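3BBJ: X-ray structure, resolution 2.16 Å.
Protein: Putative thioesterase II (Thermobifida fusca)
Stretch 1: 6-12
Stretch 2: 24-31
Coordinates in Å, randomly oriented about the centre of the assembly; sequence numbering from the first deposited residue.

Stretch 1 6-12: TRFDSAT
Stretch 2 (24-31) VELDPGYL

A short helix, residues 7-11, packs against the end of a strand, residues 24-26, and the turn that follows it. The closest pair of CA atoms is that of Ala-11 and Asp-27, 5.7 Å apart, and the contact buries 321 Å² in all.

Its polar centre is a salt bridge between Arg-7 and Asp-27, both of which direct their CA-to-CB bonds toward the opposing stretch. Arg-7 (phi/psi -51/-41) is extended, with chi1, chi2 and chi3 all t and chi4 at 103°, so that its guanidinium meets the carboxylate edge-on. Asp-27 (-82/118) has chi1 t and chi2 -6°. Arg-7 NE donates to Asp-27 OD2 at 2.9 Å, while Arg-7 NH2 donates to Asp-27 OD1 at 3.0 Å along a nearly straight path (171°); a weak bond from Arg-7 NH2 to Asp-27 OD2, 3.3 Å, supplements this pair. Arg-7 NH1 and NH2 also find hydrogen-bond partners elsewhere in the structure.

The same carboxylate organises its own turn: Gly-29 N donates to Asp-27 OD1 at 2.9 Å, so OD1 accepts from both stretches. Pro-28 (-64/-13) and Gly-29 (-63/-16) form a 3-10 segment, and around it Tyr-30 N donates to Asp-27 O at 3.0 Å and Leu-31 N to Pro-28 O at 3.2 Å. Glycine suits its position because an ideal CB on Gly-29 would point toward the helix and lie 2.6 Å from Arg-7 NH2, a clash; as built, Gly-29 CA is 3.8 Å from that nitrogen.

Beside the salt bridge, Tyr-30 (chi1 m, chi2 86°) brings the end of its side chain to the helix. Ala-11 CB points toward the turn, 3.6 Å from Tyr-30 CE1 and 3.4 Å from Asp-27 OD2; its small methyl allows this close approach. Tyr-30 OH lies 3.4 Å from Phe-8 CA, near the plane of the Phe-8 ring and at its edge. Phe-8 itself is buried, with chi1 t and chi2 81°.

Helical phi/psi values run from Arg-7 to Ala-11 (-61/-28). Thr-6 (-100/156, chi1 p) is the N-cap, its OG1 accepting a weak bond from Asp-9 N at 3.3 Å. Ala-11 N donates to Arg-7 O at 2.8 Å. At the other end, Phe-8 O accepts from both Thr-12 N, 2.9 Å, and Thr-12 OG1, 2.6 Å, as Thr-12 (-107/6, chi1 p) leaves helical geometry with its hydroxyl turned back onto the helix.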

# COMPACT_ATOMS: atom_id res chain seq x y z
N THR A 6 4.57 27.17 -12.69
CA THR A 6 5.49 26.13 -13.13
C THR A 6 4.70 25.29 -14.13
O THR A 6 3.45 25.28 -14.09
CB THR A 6 5.92 25.19 -11.97
OG1 THR A 6 4.78 24.48 -11.47
CG2 THR A 6 6.59 25.96 -10.84
N ARG A 7 5.41 24.61 -15.02
CA ARG A 7 4.75 23.72 -16.01
C ARG A 7 3.75 22.73 -15.36
O ARG A 7 2.69 22.48 -15.89
CB ARG A 7 5.80 22.90 -16.77
CG ARG A 7 5.24 22.21 -17.99
CD ARG A 7 6.10 21.09 -18.46
NE ARG A 7 5.50 20.49 -19.65
CZ ARG A 7 5.91 20.70 -20.90
NH1 ARG A 7 6.98 21.44 -21.18
NH2 ARG A 7 5.26 20.11 -21.89
N PHE A 8 4.13 22.18 -14.22
CA PHE A 8 3.29 21.27 -13.44
C PHE A 8 1.95 21.87 -13.05
O PHE A 8 0.92 21.20 -13.15
CB PHE A 8 4.05 20.89 -12.17
CG PHE A 8 3.31 19.94 -11.26
CD1 PHE A 8 3.31 18.58 -11.51
CD2 PHE A 8 2.69 20.40 -10.10
CE1 PHE A 8 2.66 17.69 -10.64
CE2 PHE A 8 2.03 19.52 -9.23
CZ PHE A 8 2.03 18.17 -9.51
N ASP A 9 1.97 23.12 -12.57
CA ASP A 9 0.71 23.81 -12.19
C ASP A 9 -0.27 23.83 -13.36
O ASP A 9 -1.45 23.53 -13.21
CB ASP A 9 0.98 25.24 -11.73
CG ASP A 9 1.62 25.32 -10.34
OD1 ASP A 9 1.50 24.34 -9.57
OD2 ASP A 9 2.24 26.38 -10.02
N SER A 10 0.23 24.18 -14.54
CA SER A 10 -0.58 24.22 -15.75
C SER A 10 -0.97 22.82 -16.22
O SER A 10 -2.14 22.55 -16.52
CB SER A 10 0.20 24.93 -16.87
OG SER A 10 -0.42 24.73 -18.14
N ALA A 11 0.02 21.94 -16.27
CA ALA A 11 -0.18 20.56 -16.73
C ALA A 11 -1.16 19.72 -15.90
O ALA A 11 -1.77 18.79 -16.43
CB ALA A 11 1.18 19.84 -16.78
N THR A 12 -1.32 20.03 -14.62
CA THR A 12 -2.12 19.20 -13.73
C THR A 12 -3.48 19.79 -13.33
O THR A 12 -4.18 19.22 -12.50
CB THR A 12 -1.32 18.88 -12.42
OG1 THR A 12 -0.99 20.10 -11.72
CG2 THR A 12 -0.02 18.14 -12.77
N VAL A 24 -9.60 17.05 -17.94
CA VAL A 24 -8.18 17.27 -17.79
C VAL A 24 -7.49 17.10 -19.16
O VAL A 24 -7.98 16.37 -20.01
CB VAL A 24 -7.61 16.28 -16.72
CG1 VAL A 24 -7.60 14.84 -17.25
CG2 VAL A 24 -6.22 16.68 -16.27
N GLU A 25 -6.39 17.81 -19.36
CA GLU A 25 -5.53 17.65 -20.55
C GLU A 25 -4.21 17.01 -20.17
O GLU A 25 -3.43 17.59 -19.42
CB GLU A 25 -5.26 19.02 -21.23
CG GLU A 25 -6.04 19.25 -22.53
CD GLU A 25 -5.40 18.56 -23.74
OE1 GLU A 25 -4.15 18.50 -23.82
OE2 GLU A 25 -6.15 18.10 -24.62
N LEU A 26 -3.95 15.82 -20.69
CA LEU A 26 -2.71 15.12 -20.35
C LEU A 26 -1.58 15.71 -21.18
O LEU A 26 -1.62 15.71 -22.41
CB LEU A 26 -2.83 13.61 -20.55
CG LEU A 26 -3.95 12.93 -19.75
CD1 LEU A 26 -3.61 11.49 -19.58
CD2 LEU A 26 -4.19 13.59 -18.39
N ASP A 27 -0.59 16.23 -20.48
CA ASP A 27 0.52 16.93 -21.08
C ASP A 27 1.55 15.91 -21.57
O ASP A 27 2.12 15.15 -20.77
CB ASP A 27 1.10 17.89 -20.03
CG ASP A 27 2.33 18.63 -20.52
OD1 ASP A 27 2.83 18.34 -21.62
OD2 ASP A 27 2.80 19.49 -19.77
N PRO A 28 1.81 15.90 -22.89
CA PRO A 28 2.72 14.90 -23.47
C PRO A 28 4.17 15.01 -22.99
O PRO A 28 4.98 14.11 -23.25
CB PRO A 28 2.61 15.17 -24.97
CG PRO A 28 2.16 16.57 -25.08
CD PRO A 28 1.28 16.82 -23.91
N GLY A 29 4.50 16.13 -22.34
CA GLY A 29 5.80 16.31 -21.71
C GLY A 29 6.06 15.31 -20.57
O GLY A 29 7.20 15.15 -20.13
N TYR A 30 5.00 14.65 -20.09
CA TYR A 30 5.11 13.67 -19.00
C TYR A 30 5.06 12.24 -19.52
O TYR A 30 4.88 11.29 -18.75
CB TYR A 30 4.02 13.92 -17.95
CG TYR A 30 4.25 15.23 -17.20
CD1 TYR A 30 3.77 16.43 -17.71
CD2 TYR A 30 4.99 15.26 -16.02
CE1 TYR A 30 3.99 17.63 -17.04
CE2 TYR A 30 5.21 16.47 -15.34
CZ TYR A 30 4.71 17.64 -15.87
OH TYR A 30 4.92 18.84 -15.24
N LEU A 31 5.26 12.09 -20.84
CA LEU A 31 5.28 10.78 -21.46
C LEU A 31 6.61 10.15 -21.14
O LEU A 31 7.63 10.83 -21.09
CB LEU A 31 5.10 10.86 -22.98
CG LEU A 31 3.72 11.19 -23.55
CD1 LEU A 31 3.86 11.48 -25.05
CD2 LEU A 31 2.68 10.08 -23.33